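PDB 5J7O: major capsid protein from Faustovirus, which probably builds the outer protein capsid of this large double-stranded DNA virus, as a double jelly-roll subunit that assembles in threes. Local coordinates for residues H213-D216 / F217-T220; Q543-R546 / D547-W551. All coordinates share one frame; numbering follows the deposited sequence.

Interaction 1: H213-D216 / F217-T220; sequences HVPD and FKLT
Val214 meets Leu219 at the short link between two helices of the double jelly-roll subunit. The loop that follows helix 203-212 turns here into the first turn of helix 216-225. Val214 CG1 touches Leu219 CD1 at 3.7 Å, and the two side chains cross at about a right angle. CG1 lies opposite the backbone N (chi1 -171°), which brings this branch, rather than CG2, up to the leucine.

Pro215 comes next and makes two contacts. Its ring sits over one face of Phe217 in a CH-pi contact, with CG 3.8 Å from the centroid of the Phe217 ring and 27° off the ring normal. Phe217 CG is held between its own backbone N and carbonyl carbon (chi1 52°). That torsion folds the ring back under the proline. The Phe217 ring of the third subunit also packs here. Pro215 O accepts a hydrogen bond from Lys218 N at 3.0 Å, with the donor above the carbonyl plane. The lysine chain then bends and leads away, passing CE by the edge of the Phe217 ring. Its NZ is hydrogen-bonded to Pro550 O and Leu558 O of the second subunit.

Asp216 lies alongside Leu219 and points the same way, with OD2 3.6 Å from Leu219 CD2. It packs on Asp216 of both neighbouring subunits, consistent with a position near the axis of the trimer. The Asp216 carbonyl has two partners. Leu219 N reaches Asp216 O by a weak hydrogen bond of 3.4 Å. A water supplies the other link: it donates to Asp216 O at 2.7 Å and accepts from Thr220 N at 3.0 Å.

Interaction 2: Q543-R546 / D547-W551; sequences QFYR and DYIPW
Arg546 grips its neighbour Asp547 side-on with two nitrogens in a salt bridge. NE donates to Asp547 OD1 and NH2 to Asp547 OD2, each at 2.8 Å. Both oxygens lie close to the guanidinium plane. The carboxylate is turned 38° from it. OD1 is met from above the carboxylate plane; OD2 is met on its syn side, also tilted out of that plane. The arginine chain bends at chi3 (64°), which brings NE and NH2 alongside the acid.

The aromatic side of the helix is held by apolar contacts. Phe544 CE1 meets Tyr548 CD1 at 3.5 Å, and the two rings lie obliquely side by side. Ile549 CD1 touches both Phe544 CE2, at 3.8 Å, and Tyr545 CD1, at 3.7 Å.

The backbone bonds of the helix space these side chains. Asp547 N bonds to Gln543 O at 2.8 Å, but in the wider turn Ile549 N reaches back five residues to Phe544 O at 3.1 Å. Pro550 has no N-H to give, and its CG rests 3.2 Å from Arg546 O.

Farther out, Arg546 NH1 makes a second salt bridge with Glu522. Tyr545 OH is hydrogen-bonded to Val527 O, and Tyr548 OH to Asp102 of the third subunit. A wide pi-type turn running into a proline kink is thus built into helix 542-552, between strands 534-541 and 567-570 of the double jelly-roll fold.

Interaction 1 comes first along the chain, at the start of helix 216-225, and interaction 2 follows much later, on helix 542-552. Within one subunit their centres are 19 Å apart and their nearest atoms about 9 Å, without touching. Interaction 2 lies within the range of the capsid protein family. Both contacts reach other subunits, and there they meet: the lysine of interaction 1 reaches the end of helix 542-552 in a neighbouring subunit. Trp551 also packs against Trp222 of the third subunit, from the same helix as Lys218. The two helices therefore sit on complementary sides of the subunit interface of the trimer.

Interaction 1: H213-D216 / F217-T220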
ATOM      1  N   HIS B 213      14.347  -7.124  -0.384  1.00 36.11           N
ATOM      2  CA  HIS B 213      14.811  -6.628   0.907  1.00 35.62           C
ATOM      3  C   HIS B 213      14.415  -5.178   1.155  1.00 37.95           C
ATOM      4  O   HIS B 213      15.088  -4.472   1.914  1.00 39.34           O
ATOM      5  CB  HIS B 213      16.327  -6.784   1.032  1.00 33.70           C
ATOM      6  CG  HIS B 213      16.806  -8.184   0.805  1.00 34.09           C
ATOM      7  ND1 HIS B 213      16.428  -9.237   1.610  1.00 34.08           N
ATOM      8  CD2 HIS B 213      17.622  -8.706  -0.141  1.00 35.17           C
ATOM      9  CE1 HIS B 213      16.995 -10.347   1.171  1.00 34.86           C
ATOM     10  NE2 HIS B 213      17.725 -10.052   0.111  1.00 35.16           N
ATOM     11  N   VAL B 214      13.333  -4.715   0.540  1.00 39.67           N
ATOM     12  CA  VAL B 214      12.834  -3.371   0.813  1.00 39.19           C
ATOM     13  C   VAL B 214      11.383  -3.469   1.270  1.00 39.77           C
ATOM     14  O   VAL B 214      10.465  -3.380   0.440  1.00 38.13           O
ATOM     15  CB  VAL B 214      12.970  -2.451  -0.410  1.00 36.78           C
ATOM     16  CG1 VAL B 214      12.645  -1.018  -0.021  1.00 36.23           C
ATOM     17  CG2 VAL B 214      14.369  -2.543  -1.001  1.00 38.24           C
ATOM     18  N   PRO B 215      11.129  -3.661   2.561  1.00 41.65           N
ATOM     19  CA  PRO B 215       9.747  -3.671   3.054  1.00 43.06           C
ATOM     20  C   PRO B 215       9.096  -2.307   2.892  1.00 45.95           C
ATOM     21  O   PRO B 215       9.736  -1.309   2.551  1.00 47.34           O
ATOM     22  CB  PRO B 215       9.891  -4.059   4.528  1.00 42.22           C
ATOM     23  CG  PRO B 215      11.305  -3.719   4.873  1.00 41.30           C
ATOM     24  CD  PRO B 215      12.103  -3.939   3.630  1.00 40.88           C
ATOM     25  N   ASP B 216       7.788  -2.273   3.150  1.00 46.75           N
ATOM     26  CA  ASP B 216       7.021  -1.065   2.868  1.00 47.57           C
ATOM     27  C   ASP B 216       7.401   0.090   3.787  1.00 44.16           C
ATOM     28  O   ASP B 216       7.268   1.253   3.390  1.00 43.58           O
ATOM     29  CB  ASP B 216       5.525  -1.356   2.964  1.00 52.89           C
ATOM     30  CG  ASP B 216       4.927  -1.754   1.630  1.00 60.12           C
ATOM     31  OD1 ASP B 216       3.897  -2.461   1.622  1.00 65.16           O
ATOM     32  OD2 ASP B 216       5.490  -1.361   0.586  1.00 63.56           O
ATOM     33  N   PHE B 217       7.877  -0.190   5.004  1.00 40.95           N
ATOM     34  CA  PHE B 217       8.282   0.908   5.873  1.00 38.40           C
ATOM     35  C   PHE B 217       9.616   1.526   5.464  1.00 38.30           C
ATOM     36  O   PHE B 217      10.027   2.524   6.065  1.00 37.62           O
ATOM     37  CB  PHE B 217       8.325   0.462   7.346  1.00 34.03           C
ATOM     38  CG  PHE B 217       9.125  -0.787   7.604  1.00 30.67           C
ATOM     39  CD1 PHE B 217      10.502  -0.733   7.731  1.00 28.71           C
ATOM     40  CD2 PHE B 217       8.488  -2.007   7.775  1.00 27.85           C
ATOM     41  CE1 PHE B 217      11.234  -1.876   7.988  1.00 27.01           C
ATOM     42  CE2 PHE B 217       9.215  -3.153   8.033  1.00 27.10           C
ATOM     43  CZ  PHE B 217      10.589  -3.087   8.143  1.00 27.68           C
ATOM     44  N   LYS B 218      10.282   0.976   4.448  1.00 36.12           N
ATOM     45  CA  LYS B 218      11.493   1.564   3.894  1.00 34.19           C
ATOM     46  C   LYS B 218      11.359   1.927   2.422  1.00 37.39           C
ATOM     47  O   LYS B 218      12.316   2.454   1.844  1.00 41.04           O
ATOM     48  CB  LYS B 218      12.680   0.604   4.057  1.00 31.82           C
ATOM     49  CG  LYS B 218      12.994   0.195   5.484  1.00 33.04           C
ATOM     50  CD  LYS B 218      13.648   1.320   6.265  1.00 32.82           C
ATOM     51  CE  LYS B 218      14.102   0.832   7.632  1.00 31.81           C
ATOM     52  NZ  LYS B 218      14.747   1.909   8.433  1.00 24.75           N
ATOM     53  N   LEU B 219      10.203   1.673   1.802  1.00 35.00           N
ATOM     54  CA  LEU B 219      10.113   1.740   0.346  1.00 32.97           C
ATOM     55  C   LEU B 219      10.159   3.175  -0.167  1.00 30.04           C
ATOM     56  O   LEU B 219      10.855   3.462  -1.150  1.00 27.55           O
ATOM     57  CB  LEU B 219       8.841   1.043  -0.136  1.00 33.38           C
ATOM     58  CG  LEU B 219       8.732   0.898  -1.655  1.00 34.27           C
ATOM     59  CD1 LEU B 219       9.954   0.181  -2.205  1.00 34.45           C
ATOM     60  CD2 LEU B 219       7.461   0.160  -2.037  1.00 34.15           C
ATOM     61  N   THR B 220       9.415   4.087   0.464  1.00 28.59           N
ATOM     62  CA  THR B 220       9.361   5.464  -0.021  1.00 31.80           C
ATOM     63  C   THR B 220      10.745   6.105  -0.018  1.00 34.65           C
ATOM     64  O   THR B 220      11.157   6.723  -1.007  1.00 36.07           O
ATOM     65  CB  THR B 220       8.382   6.284   0.820  1.00 33.01           C
ATOM     66  OG1 THR B 220       7.038   5.902   0.499  1.00 34.72           O
ATOM     67  CG2 THR B 220       8.556   7.774   0.557  1.00 31.26           C
TER
HETATM   68  O   HOH W   1       7.978   3.878   3.146  1.00 38.54           O

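Interaction 2: Q543-R546 / D547-W551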
ATOM      1  N   GLN B 543       6.337 -21.106  -8.238  1.00 34.90           N
ATOM      2  CA  GLN B 543       5.679 -20.366  -7.167  1.00 35.46           C
ATOM      3  C   GLN B 543       6.141 -20.813  -5.786  1.00 36.32           C
ATOM      4  O   GLN B 543       5.995 -20.051  -4.823  1.00 36.29           O
ATOM      5  CB  GLN B 543       4.161 -20.508  -7.278  1.00 37.42           C
ATOM      6  CG  GLN B 543       3.666 -21.925  -7.089  1.00 39.14           C
ATOM      7  CD  GLN B 543       2.163 -22.047  -7.239  1.00 42.24           C
ATOM      8  OE1 GLN B 543       1.673 -22.870  -8.010  1.00 44.06           O
ATOM      9  NE2 GLN B 543       1.423 -21.234  -6.494  1.00 43.47           N
ATOM     10  N   PHE B 544       6.685 -22.027  -5.665  1.00 36.67           N
ATOM     11  CA  PHE B 544       7.245 -22.462  -4.390  1.00 34.69           C
ATOM     12  C   PHE B 544       8.419 -21.580  -3.981  1.00 33.15           C
ATOM     13  O   PHE B 544       8.541 -21.199  -2.810  1.00 31.99           O
ATOM     14  CB  PHE B 544       7.676 -23.928  -4.479  1.00 33.97           C
ATOM     15  CG  PHE B 544       8.197 -24.495  -3.186  1.00 33.37           C
ATOM     16  CD1 PHE B 544       7.328 -25.030  -2.249  1.00 33.60           C
ATOM     17  CD2 PHE B 544       9.556 -24.508  -2.915  1.00 32.95           C
ATOM     18  CE1 PHE B 544       7.803 -25.556  -1.062  1.00 33.53           C
ATOM     19  CE2 PHE B 544      10.038 -25.033  -1.729  1.00 33.67           C
ATOM     20  CZ  PHE B 544       9.159 -25.559  -0.802  1.00 33.42           C
ATOM     21  N   TYR B 545       9.285 -21.237  -4.935  1.00 35.09           N
ATOM     22  CA  TYR B 545      10.438 -20.396  -4.642  1.00 36.63           C
ATOM     23  C   TYR B 545      10.108 -18.910  -4.651  1.00 34.93           C
ATOM     24  O   TYR B 545      10.812 -18.130  -4.003  1.00 36.24           O
ATOM     25  CB  TYR B 545      11.561 -20.663  -5.645  1.00 37.80           C
ATOM     26  CG  TYR B 545      11.981 -22.111  -5.734  1.00 38.80           C
ATOM     27  CD1 TYR B 545      12.790 -22.682  -4.760  1.00 38.45           C
ATOM     28  CD2 TYR B 545      11.576 -22.905  -6.797  1.00 38.47           C
ATOM     29  CE1 TYR B 545      13.182 -24.003  -4.842  1.00 36.23           C
ATOM     30  CE2 TYR B 545      11.960 -24.228  -6.886  1.00 38.39           C
ATOM     31  CZ  TYR B 545      12.763 -24.771  -5.907  1.00 36.87           C
ATOM     32  OH  TYR B 545      13.147 -26.088  -5.997  1.00 36.97           O
ATOM     33  N   ARG B 546       9.067 -18.498  -5.373  1.00 33.13           N
ATOM     34  CA  ARG B 546       8.713 -17.087  -5.428  1.00 33.95           C
ATOM     35  C   ARG B 546       7.803 -16.670  -4.283  1.00 33.47           C
ATOM     36  O   ARG B 546       7.993 -15.598  -3.699  1.00 31.72           O
ATOM     37  CB  ARG B 546       8.033 -16.760  -6.759  1.00 33.97           C
ATOM     38  CG  ARG B 546       7.582 -15.313  -6.873  1.00 32.72           C
ATOM     39  CD  ARG B 546       6.614 -15.148  -8.023  1.00 33.19           C
ATOM     40  NE  ARG B 546       5.384 -15.899  -7.800  1.00 32.26           N
ATOM     41  CZ  ARG B 546       4.669 -16.461  -8.768  1.00 32.16           C
ATOM     42  NH1 ARG B 546       5.073 -16.371 -10.027  1.00 32.86           N
ATOM     43  NH2 ARG B 546       3.560 -17.125  -8.476  1.00 33.04           N
ATOM     44  N   ASP B 547       6.814 -17.496  -3.947  1.00 34.78           N
ATOM     45  CA  ASP B 547       5.793 -17.129  -2.977  1.00 36.34           C
ATOM     46  C   ASP B 547       5.975 -17.800  -1.621  1.00 35.86           C
ATOM     47  O   ASP B 547       5.912 -17.124  -0.590  1.00 36.36           O
ATOM     48  CB  ASP B 547       4.402 -17.453  -3.536  1.00 38.49           C
ATOM     49  CG  ASP B 547       4.139 -16.774  -4.864  1.00 41.52           C
ATOM     50  OD1 ASP B 547       4.732 -15.705  -5.112  1.00 41.15           O
ATOM     51  OD2 ASP B 547       3.342 -17.312  -5.660  1.00 45.26           O
ATOM     52  N   TYR B 548       6.201 -19.114  -1.588  1.00 34.10           N
ATOM     53  CA  TYR B 548       6.210 -19.810  -0.305  1.00 33.32           C
ATOM     54  C   TYR B 548       7.474 -19.508   0.493  1.00 32.31           C
ATOM     55  O   TYR B 548       7.399 -19.134   1.669  1.00 32.17           O
ATOM     56  CB  TYR B 548       6.062 -21.317  -0.498  1.00 32.77           C
ATOM     57  CG  TYR B 548       6.149 -22.043   0.819  1.00 34.24           C
ATOM     58  CD1 TYR B 548       7.227 -22.867   1.116  1.00 35.21           C
ATOM     59  CD2 TYR B 548       5.173 -21.864   1.789  1.00 35.04           C
ATOM     60  CE1 TYR B 548       7.311 -23.515   2.334  1.00 35.22           C
ATOM     61  CE2 TYR B 548       5.251 -22.503   3.006  1.00 35.08           C
ATOM     62  CZ  TYR B 548       6.319 -23.329   3.273  1.00 35.63           C
ATOM     63  OH  TYR B 548       6.395 -23.968   4.489  1.00 37.95           O
ATOM     64  N   ILE B 549       8.647 -19.688  -0.121  1.00 30.50           N
ATOM     65  CA  ILE B 549       9.902 -19.507   0.614  1.00 32.29           C
ATOM     66  C   ILE B 549      10.058 -18.089   1.152  1.00 32.70           C
ATOM     67  O   ILE B 549      10.370 -17.937   2.344  1.00 33.05           O
ATOM     68  CB  ILE B 549      11.093 -19.955  -0.253  1.00 32.65           C
ATOM     69  CG1 ILE B 549      11.131 -21.481  -0.358  1.00 34.28           C
ATOM     70  CG2 ILE B 549      12.402 -19.421   0.315  1.00 30.45           C
ATOM     71  CD1 ILE B 549      12.314 -22.013  -1.141  1.00 35.48           C
ATOM     72  N   PRO B 550       9.863 -17.024   0.362  1.00 31.93           N
ATOM     73  CA  PRO B 550       9.965 -15.677   0.951  1.00 30.75           C
ATOM     74  C   PRO B 550       8.902 -15.390   1.999  1.00 30.23           C
ATOM     75  O   PRO B 550       9.141 -14.574   2.898  1.00 28.95           O
ATOM     76  CB  PRO B 550       9.826 -14.751  -0.265  1.00 30.43           C
ATOM     77  CG  PRO B 550      10.224 -15.592  -1.427  1.00 29.55           C
ATOM     78  CD  PRO B 550       9.700 -16.953  -1.101  1.00 29.01           C
ATOM     79  N   TRP B 551       7.736 -16.035   1.914  1.00 30.38           N
ATOM     80  CA  TRP B 551       6.710 -15.833   2.933  1.00 29.71           C
ATOM     81  C   TRP B 551       7.120 -16.456   4.261  1.00 32.89           C
ATOM     82  O   TRP B 551       6.953 -15.841   5.321  1.00 35.67           O
ATOM     83  CB  TRP B 551       5.374 -16.413   2.465  1.00 28.81           C
ATOM     84  CG  TRP B 551       4.326 -16.460   3.545  1.00 30.62           C
ATOM     85  CD1 TRP B 551       3.470 -15.458   3.902  1.00 31.30           C
ATOM     86  CD2 TRP B 551       4.029 -17.567   4.407  1.00 30.70           C
ATOM     87  NE1 TRP B 551       2.660 -15.873   4.933  1.00 32.89           N
ATOM     88  CE2 TRP B 551       2.984 -17.163   5.260  1.00 31.44           C
ATOM     89  CE3 TRP B 551       4.547 -18.859   4.538  1.00 31.77           C
ATOM     90  CZ2 TRP B 551       2.447 -18.006   6.233  1.00 31.48           C
ATOM     91  CZ3 TRP B 551       4.013 -19.693   5.502  1.00 30.73           C
ATOM     92  CH2 TRP B 551       2.975 -19.264   6.337  1.00 30.75           C
TER